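Local coordinates for protein class I SAM-dependent methyltransferase (PDB 3CVO) that is of unknown function but, as a class I methyltransferase-like protein of Rossmann-type fold, probably transfers methyl groups from S-adenosylmethionine, at residues 150-155 against 162-167; 169-172 against 177-180; 140-145 against 186-191; 25-30 against 123-128; 55-60 against 112-117. All coordinates share one frame; numbering follows the deposited sequence.

In the fold
Four of the five contacts meet on the mixed sheet of the methyltransferase fold. Contacts 1 and 2 are neighbours, their centres about 6 Å apart, because strands 148-152 and 177-182 pair: Phe152 N lies 2.7 Å from Ala178 O. On the other side of strand 148-152 lies contact 4, where Leu151 N comes within 2.7 Å of Val126 O. Contact 3, off the sheet, joins contact 1 through Phe167 and Pro188 and contact 5 through Ser143 and Trp115, and both it and contact 5 touch the second subunit. Contact 5 sits about 22 Å (between centres) from contact 2, across the chain's centre, on the strand whose end probably borders the cofactor site.

Contact 1: residues 150-155 against 162-167; sequences LLFDDY and HQVEEF
Tyr155 carries this contact, and its phenol donates a 2.6 Å hydrogen bond from OH to Glu165 OE2. The acceptor uses its anti lone pair, the one turned away from the other carboxylate oxygen, and the carboxylate lies nearly coplanar with the phenol ring, 27° from its plane. His162 comes against the same ring: its CD2 is 3.4 Å from Tyr155 CE2 and the planes are inclined at 59°. From Val164, CB approaches the ring edge at 4.2 Å from Tyr155 CE1, while CG2 reaches Phe152 CE2 at 3.9 Å. Phe152 ends strand 148-152, the last of the parallel run in this Rossmann-like methyltransferase sheet, and the chain then turns through Asp153 and Asp154 before coming back as the 3-10 turn at His162 and the short helix 165-168. The Tyr155 side chain spans from the turn to the helix, its CG set opposite the backbone N (chi1 -174°). Its CD1 also stands 3.7 Å above the centre of the Phe152 ring, which probably limits how the two aromatics can shift. Replacing Tyr155 by an alanine is likely to leave Glu165 OE2 without its phenolic donor and to open a gap between Phe152, Val164 and His162. Further out, Phe180 meets the Tyr155 ring edge-to-face, and the turn is held by salt bridges from Asp153 to Arg176 and from Asp154 to Arg133. The backbone of Leu150 is bonded to Phe180 on the adjacent strand.

Contact 2: residues 169-172 against 177-180; sequences GAPL and LAAF
The edge hairpin of the sheet begins here, where Leu172 starts the outermost strand of this chain's sheet and pairs antiparallel with Ala179 of strand 177-182. Theirs is a hydrogen-bonded pair. Leu172 N donates to Ala179 O at 2.8 Å, and the return bond from Ala179 N to Leu172 O, 2.9 Å long, is almost straight at 173°. Side chains of the two residues leave on the same face of the sheet, with Leu172 CB 4.4 Å from Ala179 CB. Pro171 lies just before the pairing and packs on the other side. Its CB sits over one face of the Phe180 ring, a CH-pi contact with 3.8 Å to the centroid and 21° off the ring normal, and the same CB touches Ala178 CB at 3.7 Å. Strands 172-174 and 177-182 form the reversed hairpin that closes the class I methyltransferase sheet, giving the strand order 3-2-1-4-5-7-6. Phe180 CG is anti to the carbonyl carbon (chi1 -63°), which sets the ring against the proline, the two side chains running in one direction. At the edge of that ring, in its plane, stands the carbonyl oxygen of Gly169, 3.2 Å from Phe180 CE2. Gly169 has positive phi and is the point where the chain leaves helix 165-168. Behind the hairpin, the Phe180 side chain also packs on Leu168 of that helix and on Leu150 of the parallel strand.

Contact 3: residues 140-145 against 186-191; sequences TAFSIT and PIPPGS
Thr140 O is gripped twice, by Ile144 N at 3.0 Å and by Ser143 N at 3.1 Å, in the closing turn of helix 133-143 that turns Phe142 onto Ile187. Ile144 is the first residue to leave helical geometry, so this turn is the last of the helix. From it the Phe142 ring extends toward the loop, and Ile187 lays its CG1 over one face. That methylene is 3.6 Å from Phe142 CG and 3.9 Å from the ring centroid, 24° off the normal, a CH-pi contact displaced toward the rim. The two side chains cross at about a right angle. In Ile187, CG1 is anti to the carbonyl carbon (chi1 -62°), and it is this branch that meets the aromatic face. In the Rossmann-like fold the contact ties the helix between strands 125-128 and 148-152 to the proline-rich link that leads from strand 177-182 to the C-terminal helix 192-199. Along the link, Pro186 O comes to 3.5 Å from Phe142 CE1, and Pro188 CD lies 4.2 Å from the same carbon, both obliquely placed. A 3-10 turn follows, closed by Ser191 N on Pro188 O at 2.9 Å. Phe167 meets the Phe142 ring edge-to-face. The second subunit also packs here: its Ile187 lies on Ile187 of this chain, and its Phe142 receives Pro189.

Contact 4: residues 25-30 against 123-128; sequences RMAYEE and PDVVLV
The Tyr28 ring meets Val125 obliquely, with CG1 of the valine 3.9 Å from Tyr28 CD1 and just as far from CE1, and the two side chains cross at about a right angle. This is the packing of helix 18-30 on the sheet of the Rossmann-like methyltransferase fold. The helix segment 25-30 runs at 146° to strand 125-128, their axes 9.3 Å apart, so it lies roughly antiparallel over this central strand. Although the Tyr28 CB points away from the strand, CG stays anti to the carbonyl carbon (chi1 -81°) and the ring swings back over it, carrying the hydroxyl to Leu127. There Tyr28 OH is 3.4 Å from Leu127 CD2 and 3.5 Å from Leu127 CB, an apolar approach to a polar atom. The buried oxygen has its polar partner on the neighbouring strand, a hydrogen bond with Glu36 OE2. A phenylalanine in place of Tyr28 would probably keep the contact with Val125 but leave that glutamate oxygen without its mate. Ser42 and Ala46 of helix 41-47, with Ile34 of strand 33-37, also pack on the tyrosine, so the ring is packed between helix 41-47 and the sheet. Val125 serves both helix residues because its methyls diverge: CG1 takes the crowded position between backbone N and carbonyl carbon and goes to the ring, whereas CG2 lies 4.1 Å from Ala27 CB.

Contact 5: residues 55-60 against 112-117; sequences TSVESD and LAVWRT. With EDO (1,2-ethanediol), chain P; EDO (1,2-ethanediol), chain O.
In the Rossmann-like sheet of class I methyltransferases, strand 53-58 is the second of the parallel strands, and here Val114 from the turn after helix 109-112 covers two of its alternate residues. Thr55 and Val57 both point toward that turn. Thr55 CG2 meets Val114 CG2 tip to tip at 3.9 Å, and Val57 CG2 lies the same distance from Val114 CB. Leu35 and Tyr37 of the adjoining strand also pack on Val114. The valine rides on a 3-10 turn whose N-H of Trp115 reaches Leu112 O at 3.2 Å.

At the end of the strand, Glu58 folds back and its OE2 accepts a 3.0 Å hydrogen bond from Asp60 N through the anti lone pair. An acid at this strand end commonly holds the cofactor ribose in relatives; no cofactor is seen next to this residue, and that role is unproven. Asp60 caps the following helix through OD1 to the backbone N of Trp63, and a 1,2-ethanediol, probably from the crystallisation liquor, lies weakly bonded to its carboxylate. A second ethanediol lies beside Thr55, its O2 2.7 Å from Thr55 OG1.

Contact 1: residues 150-155 against 162-167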
# COMPACT_ATOMS: atom_id res chain seq x y z
N LEU A 150 13.85 -14.75 -9.30
CA LEU A 150 12.74 -15.07 -8.38
C LEU A 150 12.13 -16.39 -8.76
O LEU A 150 11.80 -16.67 -9.90
CB LEU A 150 11.70 -13.93 -8.33
CG LEU A 150 10.63 -14.15 -7.24
CD1 LEU A 150 10.27 -12.83 -6.55
CD2 LEU A 150 9.38 -14.84 -7.74
N LEU A 151 12.05 -17.27 -7.77
CA LEU A 151 11.43 -18.57 -7.94
C LEU A 151 10.10 -18.56 -7.19
O LEU A 151 10.04 -18.24 -6.00
CB LEU A 151 12.33 -19.68 -7.38
CG LEU A 151 13.78 -19.79 -7.88
CD1 LEU A 151 14.56 -20.86 -7.12
CD2 LEU A 151 13.82 -19.97 -9.42
N PHE A 152 9.04 -18.85 -7.90
CA PHE A 152 7.70 -18.75 -7.33
C PHE A 152 7.12 -20.18 -7.39
O PHE A 152 6.77 -20.71 -8.45
CB PHE A 152 6.90 -17.77 -8.17
CG PHE A 152 5.56 -17.30 -7.59
CD1 PHE A 152 4.68 -18.17 -7.03
CD2 PHE A 152 5.20 -15.95 -7.66
CE1 PHE A 152 3.44 -17.75 -6.55
CE2 PHE A 152 3.97 -15.52 -7.19
CZ PHE A 152 3.09 -16.43 -6.63
N ASP A 153 7.01 -20.80 -6.22
CA ASP A 153 6.51 -22.17 -6.17
C ASP A 153 4.98 -22.24 -6.25
O ASP A 153 4.27 -21.33 -5.81
CB ASP A 153 6.98 -22.88 -4.92
CG ASP A 153 6.97 -24.40 -5.09
OD1 ASP A 153 6.89 -24.94 -6.24
OD2 ASP A 153 7.06 -25.06 -4.04
N ASP A 154 4.52 -23.32 -6.88
CA ASP A 154 3.08 -23.59 -7.02
C ASP A 154 2.44 -22.48 -7.79
O ASP A 154 1.36 -22.04 -7.47
CB ASP A 154 2.41 -23.60 -5.64
CG ASP A 154 3.07 -24.57 -4.70
OD1 ASP A 154 2.91 -25.79 -4.95
OD2 ASP A 154 3.78 -24.13 -3.74
N TYR A 155 3.16 -22.01 -8.79
CA TYR A 155 2.73 -20.86 -9.60
C TYR A 155 1.47 -21.12 -10.44
O TYR A 155 0.64 -20.24 -10.61
CB TYR A 155 3.86 -20.37 -10.49
CG TYR A 155 3.52 -19.09 -11.25
CD1 TYR A 155 3.37 -17.86 -10.61
CD2 TYR A 155 3.37 -19.12 -12.62
CE1 TYR A 155 3.07 -16.73 -11.31
CE2 TYR A 155 3.09 -17.97 -13.33
CZ TYR A 155 2.94 -16.79 -12.68
OH TYR A 155 2.67 -15.66 -13.43
N HIS A 162 -1.32 -14.51 -11.90
CA HIS A 162 -0.61 -14.24 -13.13
C HIS A 162 -0.44 -12.73 -13.42
O HIS A 162 0.22 -12.36 -14.39
CB HIS A 162 -1.22 -15.05 -14.25
CG HIS A 162 -0.93 -16.51 -14.13
ND1 HIS A 162 -1.69 -17.37 -13.36
CD2 HIS A 162 0.06 -17.27 -14.66
CE1 HIS A 162 -1.19 -18.59 -13.42
NE2 HIS A 162 -0.13 -18.56 -14.21
N GLN A 163 -0.98 -11.92 -12.49
CA GLN A 163 -0.87 -10.39 -12.39
C GLN A 163 0.60 -10.00 -11.96
O GLN A 163 1.07 -8.87 -11.98
CB GLN A 163 -1.87 -9.83 -11.35
CG GLN A 163 -1.38 -9.81 -9.89
CD GLN A 163 -2.44 -9.37 -8.84
OE1 GLN A 163 -2.52 -8.19 -8.45
NE2 GLN A 163 -3.24 -10.33 -8.38
N VAL A 164 1.29 -11.04 -11.57
CA VAL A 164 2.73 -11.06 -11.30
C VAL A 164 3.51 -10.69 -12.58
O VAL A 164 4.52 -10.00 -12.55
CB VAL A 164 3.12 -12.53 -10.80
CG1 VAL A 164 4.57 -12.75 -10.67
CG2 VAL A 164 2.39 -12.83 -9.47
N GLU A 165 3.05 -11.19 -13.72
CA GLU A 165 3.86 -11.13 -14.94
C GLU A 165 3.97 -9.69 -15.45
O GLU A 165 4.94 -9.31 -16.12
CB GLU A 165 3.31 -12.10 -16.00
CG GLU A 165 3.39 -13.49 -15.52
CD GLU A 165 2.90 -14.53 -16.51
OE1 GLU A 165 2.78 -14.23 -17.69
OE2 GLU A 165 2.65 -15.67 -16.07
N GLU A 166 3.00 -8.88 -15.05
CA GLU A 166 3.02 -7.47 -15.48
C GLU A 166 4.32 -6.82 -15.06
O GLU A 166 4.91 -5.98 -15.78
CB GLU A 166 1.87 -6.67 -14.88
CG GLU A 166 1.97 -5.21 -15.32
CD GLU A 166 0.87 -4.29 -14.82
OE1 GLU A 166 -0.01 -4.74 -14.06
OE2 GLU A 166 0.94 -3.08 -15.21
N PHE A 167 4.79 -7.21 -13.88
CA PHE A 167 6.01 -6.61 -13.31
C PHE A 167 7.25 -7.49 -13.30
O PHE A 167 8.38 -6.99 -13.29
CB PHE A 167 5.71 -6.09 -11.92
CG PHE A 167 4.69 -4.99 -11.91
CD1 PHE A 167 4.99 -3.74 -12.43
CD2 PHE A 167 3.43 -5.22 -11.41
CE1 PHE A 167 4.05 -2.72 -12.47
CE2 PHE A 167 2.49 -4.21 -11.40
CZ PHE A 167 2.79 -2.95 -11.93

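Contact 2: residues 169-172 against 177-180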
# COMPACT_ATOMS: atom_id res chain seq x y z
N GLY A 169 7.68 -10.04 -15.50
CA GLY A 169 7.77 -10.57 -16.84
C GLY A 169 7.33 -12.03 -16.98
O GLY A 169 6.75 -12.59 -16.09
N ALA A 170 7.65 -12.61 -18.13
CA ALA A 170 7.25 -14.00 -18.45
C ALA A 170 8.12 -14.99 -17.68
O ALA A 170 9.34 -14.87 -17.67
CB ALA A 170 7.36 -14.27 -19.98
N PRO A 171 7.50 -16.00 -17.04
CA PRO A 171 8.39 -16.94 -16.37
C PRO A 171 8.86 -18.07 -17.23
O PRO A 171 8.22 -18.40 -18.22
CB PRO A 171 7.49 -17.52 -15.29
CG PRO A 171 6.19 -17.63 -16.00
CD PRO A 171 6.09 -16.34 -16.80
N LEU A 172 9.99 -18.65 -16.83
CA LEU A 172 10.40 -19.95 -17.32
C LEU A 172 9.76 -20.96 -16.40
O LEU A 172 9.96 -20.93 -15.19
CB LEU A 172 11.93 -20.11 -17.33
CG LEU A 172 12.44 -21.51 -17.58
CD1 LEU A 172 12.08 -21.91 -19.01
CD2 LEU A 172 13.94 -21.56 -17.35
N LEU A 177 6.93 -24.81 -10.85
CA LEU A 177 7.80 -23.73 -10.34
C LEU A 177 8.07 -22.72 -11.46
O LEU A 177 8.46 -23.07 -12.57
CB LEU A 177 9.12 -24.31 -9.84
CG LEU A 177 10.13 -23.31 -9.28
CD1 LEU A 177 9.60 -22.82 -7.93
CD2 LEU A 177 11.53 -23.94 -9.13
N ALA A 178 7.85 -21.46 -11.14
CA ALA A 178 8.13 -20.34 -12.05
C ALA A 178 9.43 -19.67 -11.67
O ALA A 178 9.65 -19.26 -10.54
CB ALA A 178 6.97 -19.31 -12.04
N ALA A 179 10.31 -19.58 -12.65
CA ALA A 179 11.56 -18.84 -12.55
C ALA A 179 11.48 -17.56 -13.37
O ALA A 179 11.24 -17.57 -14.59
CB ALA A 179 12.73 -19.71 -13.03
N PHE A 180 11.62 -16.44 -12.66
CA PHE A 180 11.59 -15.10 -13.23
C PHE A 180 12.94 -14.40 -13.16
O PHE A 180 13.68 -14.52 -12.19
CB PHE A 180 10.62 -14.21 -12.46
CG PHE A 180 9.18 -14.65 -12.50
CD1 PHE A 180 8.66 -15.50 -11.51
CD2 PHE A 180 8.34 -14.17 -13.50
CE1 PHE A 180 7.31 -15.85 -11.54
CE2 PHE A 180 7.02 -14.50 -13.53
CZ PHE A 180 6.50 -15.34 -12.56

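Contact 3: residues 140-145 against 186-191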
# COMPACT_ATOMS: atom_id res chain seq x y z
N THR A 140 9.43 -7.64 -4.17
CA THR A 140 10.77 -7.86 -4.67
C THR A 140 10.97 -6.96 -5.87
O THR A 140 11.95 -6.23 -5.94
CB THR A 140 10.98 -9.35 -5.05
OG1 THR A 140 10.81 -10.14 -3.88
CG2 THR A 140 12.36 -9.59 -5.68
N ALA A 141 10.01 -6.99 -6.79
CA ALA A 141 10.15 -6.25 -8.07
C ALA A 141 10.34 -4.78 -7.79
O ALA A 141 11.13 -4.10 -8.42
CB ALA A 141 8.92 -6.44 -8.99
N PHE A 142 9.59 -4.29 -6.82
CA PHE A 142 9.61 -2.84 -6.59
C PHE A 142 10.75 -2.41 -5.66
O PHE A 142 11.11 -1.26 -5.64
CB PHE A 142 8.29 -2.36 -6.01
CG PHE A 142 7.13 -2.55 -6.91
CD1 PHE A 142 7.20 -2.19 -8.23
CD2 PHE A 142 5.95 -3.05 -6.42
CE1 PHE A 142 6.14 -2.37 -9.05
CE2 PHE A 142 4.87 -3.19 -7.23
CZ PHE A 142 4.98 -2.86 -8.57
N SER A 143 11.36 -3.37 -4.97
CA SER A 143 12.35 -3.04 -3.89
C SER A 143 13.82 -3.25 -4.29
O SER A 143 14.75 -2.66 -3.71
CB SER A 143 12.06 -3.84 -2.63
OG SER A 143 10.80 -3.52 -2.05
N ILE A 144 14.01 -4.11 -5.25
CA ILE A 144 15.36 -4.46 -5.73
C ILE A 144 15.95 -3.25 -6.44
O ILE A 144 15.21 -2.40 -6.94
CB ILE A 144 15.39 -5.70 -6.67
CG1 ILE A 144 14.48 -5.53 -7.91
CG2 ILE A 144 15.04 -7.04 -5.90
CD1 ILE A 144 14.63 -6.63 -8.96
N THR A 145 17.28 -3.18 -6.43
CA THR A 145 18.05 -2.15 -7.14
C THR A 145 18.96 -2.69 -8.22
O THR A 145 19.54 -1.92 -8.97
CB THR A 145 18.84 -1.25 -6.16
OG1 THR A 145 19.68 -2.05 -5.31
CG2 THR A 145 17.84 -0.44 -5.29
N PRO A 186 9.72 0.72 -11.22
CA PRO A 186 9.07 1.82 -10.48
C PRO A 186 7.65 1.40 -10.12
O PRO A 186 7.08 0.55 -10.79
CB PRO A 186 9.05 2.98 -11.48
CG PRO A 186 9.60 2.47 -12.72
CD PRO A 186 10.09 1.11 -12.59
N ILE A 187 7.10 1.98 -9.07
CA ILE A 187 5.72 1.66 -8.68
C ILE A 187 4.76 2.60 -9.44
O ILE A 187 4.79 3.80 -9.20
CB ILE A 187 5.52 1.87 -7.15
CG1 ILE A 187 6.41 0.92 -6.33
CG2 ILE A 187 4.08 1.61 -6.73
CD1 ILE A 187 6.57 1.37 -4.87
N PRO A 188 3.88 2.07 -10.32
CA PRO A 188 2.88 2.96 -10.97
C PRO A 188 1.82 3.47 -9.97
O PRO A 188 1.24 2.69 -9.26
CB PRO A 188 2.24 2.04 -12.03
CG PRO A 188 3.15 0.83 -12.13
CD PRO A 188 3.73 0.67 -10.76
N PRO A 189 1.59 4.77 -9.89
CA PRO A 189 0.68 5.24 -8.84
C PRO A 189 -0.74 4.69 -8.96
O PRO A 189 -1.45 4.52 -7.96
CB PRO A 189 0.69 6.76 -9.02
CG PRO A 189 1.87 7.06 -9.80
CD PRO A 189 2.27 5.88 -10.59
N GLY A 190 -1.14 4.40 -10.18
CA GLY A 190 -2.49 3.91 -10.46
C GLY A 190 -2.67 2.47 -10.01
O GLY A 190 -3.80 1.95 -10.00
N SER A 191 -1.56 1.86 -9.61
CA SER A 191 -1.51 0.43 -9.21
C SER A 191 -1.59 0.26 -7.72
O SER A 191 -1.59 -0.86 -7.22
CB SER A 191 -0.22 -0.24 -9.68
OG SER A 191 -0.32 -0.39 -11.09

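Contact 4: residues 25-30 against 123-128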
# COMPACT_ATOMS: atom_id res chain seq x y z
N ARG A 25 18.08 -25.92 -6.41
CA ARG A 25 19.44 -26.19 -5.96
C ARG A 25 20.43 -25.41 -6.80
O ARG A 25 21.37 -24.79 -6.29
CB ARG A 25 19.76 -27.69 -6.00
CG ARG A 25 18.92 -28.51 -5.02
CD ARG A 25 19.34 -30.00 -5.02
NE ARG A 25 18.45 -30.79 -4.17
CZ ARG A 25 18.71 -31.08 -2.90
NH1 ARG A 25 19.85 -30.67 -2.34
NH2 ARG A 25 17.84 -31.80 -2.18
N MSE A 26 20.18 -25.40 -8.10
CA MSE A 26 21.07 -24.71 -9.02
C MSE A 26 21.05 -23.20 -8.75
O MSE A 26 22.10 -22.57 -8.73
CB MSE A 26 20.71 -25.00 -10.47
CG MSE A 26 21.08 -26.41 -10.89
SE MSE A 26 20.41 -26.85 -12.68
CE MSE A 26 20.98 -28.74 -12.71
N ALA A 27 19.87 -22.64 -8.48
CA ALA A 27 19.72 -21.20 -8.24
C ALA A 27 20.50 -20.83 -7.00
O ALA A 27 21.19 -19.82 -6.95
CB ALA A 27 18.23 -20.82 -8.06
N TYR A 28 20.36 -21.68 -5.99
CA TYR A 28 20.98 -21.45 -4.68
C TYR A 28 22.50 -21.60 -4.76
O TYR A 28 23.25 -20.92 -4.05
CB TYR A 28 20.41 -22.42 -3.62
CG TYR A 28 19.07 -21.99 -3.04
CD1 TYR A 28 18.27 -21.04 -3.67
CD2 TYR A 28 18.62 -22.50 -1.84
CE1 TYR A 28 17.07 -20.62 -3.11
CE2 TYR A 28 17.42 -22.09 -1.27
CZ TYR A 28 16.64 -21.16 -1.90
OH TYR A 28 15.40 -20.73 -1.34
N GLU A 29 22.93 -22.49 -5.64
CA GLU A 29 24.37 -22.75 -5.83
C GLU A 29 24.99 -21.52 -6.43
O GLU A 29 26.07 -21.10 -6.04
CB GLU A 29 24.63 -23.99 -6.70
CG GLU A 29 24.37 -25.24 -5.88
CD GLU A 29 24.58 -26.56 -6.62
OE1 GLU A 29 24.63 -26.58 -7.87
OE2 GLU A 29 24.67 -27.59 -5.91
N GLU A 30 24.24 -20.90 -7.34
CA GLU A 30 24.71 -19.74 -8.10
C GLU A 30 24.65 -18.44 -7.29
O GLU A 30 25.41 -17.53 -7.53
CB GLU A 30 23.92 -19.56 -9.42
CG GLU A 30 24.33 -20.50 -10.56
N PRO A 123 19.56 -9.45 -2.23
CA PRO A 123 19.53 -10.86 -2.67
C PRO A 123 19.96 -11.00 -4.09
O PRO A 123 19.90 -10.04 -4.88
CB PRO A 123 18.06 -11.27 -2.52
CG PRO A 123 17.37 -10.16 -1.91
CD PRO A 123 18.24 -8.94 -1.85
N ASP A 124 20.41 -12.22 -4.37
CA ASP A 124 20.68 -12.68 -5.73
C ASP A 124 19.54 -13.54 -6.22
O ASP A 124 19.22 -13.54 -7.39
CB ASP A 124 21.95 -13.48 -5.74
CG ASP A 124 23.16 -12.65 -5.32
OD1 ASP A 124 23.28 -11.53 -5.86
OD2 ASP A 124 23.95 -13.09 -4.46
N VAL A 125 18.96 -14.29 -5.29
CA VAL A 125 17.77 -15.12 -5.55
C VAL A 125 16.74 -14.91 -4.47
O VAL A 125 17.05 -14.74 -3.30
CB VAL A 125 18.11 -16.65 -5.70
CG1 VAL A 125 18.56 -17.24 -4.36
CG2 VAL A 125 16.92 -17.42 -6.22
N VAL A 126 15.48 -14.86 -4.90
CA VAL A 126 14.33 -14.82 -3.98
C VAL A 126 13.42 -16.00 -4.25
O VAL A 126 13.02 -16.29 -5.39
CB VAL A 126 13.50 -13.51 -4.12
CG1 VAL A 126 12.23 -13.50 -3.19
CG2 VAL A 126 14.41 -12.29 -3.86
N LEU A 127 13.08 -16.67 -3.17
CA LEU A 127 12.09 -17.74 -3.23
C LEU A 127 10.78 -17.33 -2.58
O LEU A 127 10.74 -16.92 -1.44
CB LEU A 127 12.60 -18.99 -2.50
CG LEU A 127 11.58 -20.13 -2.37
CD1 LEU A 127 11.19 -20.70 -3.77
CD2 LEU A 127 12.06 -21.26 -1.43
N VAL A 128 9.72 -17.42 -3.38
CA VAL A 128 8.36 -17.13 -2.93
C VAL A 128 7.65 -18.46 -2.64
O VAL A 128 7.23 -19.21 -3.55
CB VAL A 128 7.60 -16.21 -3.92
CG1 VAL A 128 6.11 -16.08 -3.53
CG2 VAL A 128 8.27 -14.82 -3.99

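Contact 5: residues 55-60 against 112-117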
# COMPACT_ATOMS: atom_id res chain seq x y z
N THR A 55 18.24 -15.61 4.53
CA THR A 55 17.20 -15.02 5.35
C THR A 55 15.89 -15.62 4.92
O THR A 55 15.59 -15.71 3.73
CB THR A 55 17.12 -13.45 5.24
OG1 THR A 55 18.42 -12.89 5.44
CG2 THR A 55 16.17 -12.88 6.30
N SER A 56 15.16 -16.11 5.90
CA SER A 56 13.88 -16.78 5.64
C SER A 56 12.80 -16.17 6.53
O SER A 56 12.86 -16.21 7.74
CB SER A 56 13.99 -18.29 5.92
OG SER A 56 15.12 -18.85 5.24
N VAL A 57 11.82 -15.59 5.86
CA VAL A 57 10.69 -14.94 6.50
C VAL A 57 9.64 -15.99 6.79
O VAL A 57 9.23 -16.77 5.94
CB VAL A 57 10.10 -13.78 5.57
CG1 VAL A 57 8.76 -13.19 6.14
CG2 VAL A 57 11.17 -12.72 5.29
N GLU A 58 9.18 -16.01 8.02
CA GLU A 58 8.28 -17.09 8.44
C GLU A 58 7.16 -16.57 9.36
O GLU A 58 7.43 -15.92 10.34
CB GLU A 58 9.11 -18.14 9.20
CG GLU A 58 8.33 -19.34 9.76
CD GLU A 58 7.51 -20.06 8.68
OE1 GLU A 58 8.12 -20.51 7.70
OE2 GLU A 58 6.26 -20.09 8.81
N SER A 59 5.91 -16.92 9.03
CA SER A 59 4.74 -16.46 9.78
C SER A 59 4.35 -17.36 10.97
O SER A 59 3.71 -16.90 11.91
CB SER A 59 3.51 -16.31 8.84
OG SER A 59 3.24 -17.52 8.15
N ASP A 60 4.77 -18.63 10.94
CA ASP A 60 4.40 -19.64 11.96
C ASP A 60 5.50 -19.63 13.01
O ASP A 60 6.59 -20.13 12.80
CB ASP A 60 4.23 -21.01 11.29
CG ASP A 60 3.80 -22.12 12.25
OD1 ASP A 60 4.07 -22.08 13.46
OD2 ASP A 60 3.18 -23.08 11.76
N LEU A 112 7.10 -6.98 3.06
CA LEU A 112 7.92 -5.77 2.94
C LEU A 112 9.04 -5.55 3.98
O LEU A 112 10.01 -4.89 3.68
CB LEU A 112 7.03 -4.52 2.93
CG LEU A 112 6.22 -4.31 1.64
CD1 LEU A 112 5.05 -3.29 1.83
CD2 LEU A 112 7.15 -3.89 0.47
N ALA A 113 8.87 -6.01 5.20
CA ALA A 113 9.78 -5.59 6.29
C ALA A 113 11.24 -5.99 6.04
O ALA A 113 12.18 -5.26 6.40
CB ALA A 113 9.29 -6.14 7.68
N VAL A 114 11.42 -7.18 5.48
CA VAL A 114 12.77 -7.75 5.29
C VAL A 114 13.61 -6.84 4.40
O VAL A 114 14.84 -6.75 4.57
CB VAL A 114 12.72 -9.22 4.74
CG1 VAL A 114 12.04 -9.30 3.36
CG2 VAL A 114 14.12 -9.89 4.77
N TRP A 115 12.96 -6.11 3.51
CA TRP A 115 13.68 -5.17 2.62
C TRP A 115 14.28 -3.96 3.37
O TRP A 115 15.11 -3.24 2.85
CB TRP A 115 12.79 -4.74 1.43
CG TRP A 115 12.51 -5.91 0.57
CD1 TRP A 115 11.47 -6.78 0.68
CD2 TRP A 115 13.34 -6.41 -0.48
NE1 TRP A 115 11.57 -7.75 -0.29
CE2 TRP A 115 12.74 -7.56 -0.98
CE3 TRP A 115 14.57 -5.99 -1.02
CZ2 TRP A 115 13.29 -8.31 -2.01
CZ3 TRP A 115 15.10 -6.72 -2.08
CH2 TRP A 115 14.47 -7.86 -2.55
N ARG A 116 13.85 -3.77 4.61
CA ARG A 116 14.31 -2.63 5.43
C ARG A 116 15.12 -3.12 6.62
O ARG A 116 15.41 -2.36 7.53
CB ARG A 116 13.13 -1.79 5.98
CG ARG A 116 12.11 -1.30 4.97
CD ARG A 116 12.81 -0.68 3.83
NE ARG A 116 13.49 0.55 4.22
CZ ARG A 116 14.25 1.28 3.40
NH1 ARG A 116 14.44 0.93 2.11
NH2 ARG A 116 14.83 2.37 3.87
N THR A 117 15.42 -4.39 6.63
CA THR A 117 16.07 -4.99 7.80
C THR A 117 17.43 -4.38 8.04
O THR A 117 18.16 -4.03 7.11
CB THR A 117 16.18 -6.56 7.69
OG1 THR A 117 16.61 -7.10 8.95
CG2 THR A 117 17.12 -7.00 6.62
C1 EDO P . 3.45 -27.31 13.04
O1 EDO P . 4.57 -27.79 12.30
C2 EDO P . 3.19 -25.86 12.66
O2 EDO P . 3.34 -25.03 13.81
C1 EDO O . 20.08 -9.53 7.60
O1 EDO O . 20.50 -9.86 6.26
C2 EDO O . 18.92 -10.43 8.05
O2 EDO O . 19.22 -11.81 7.73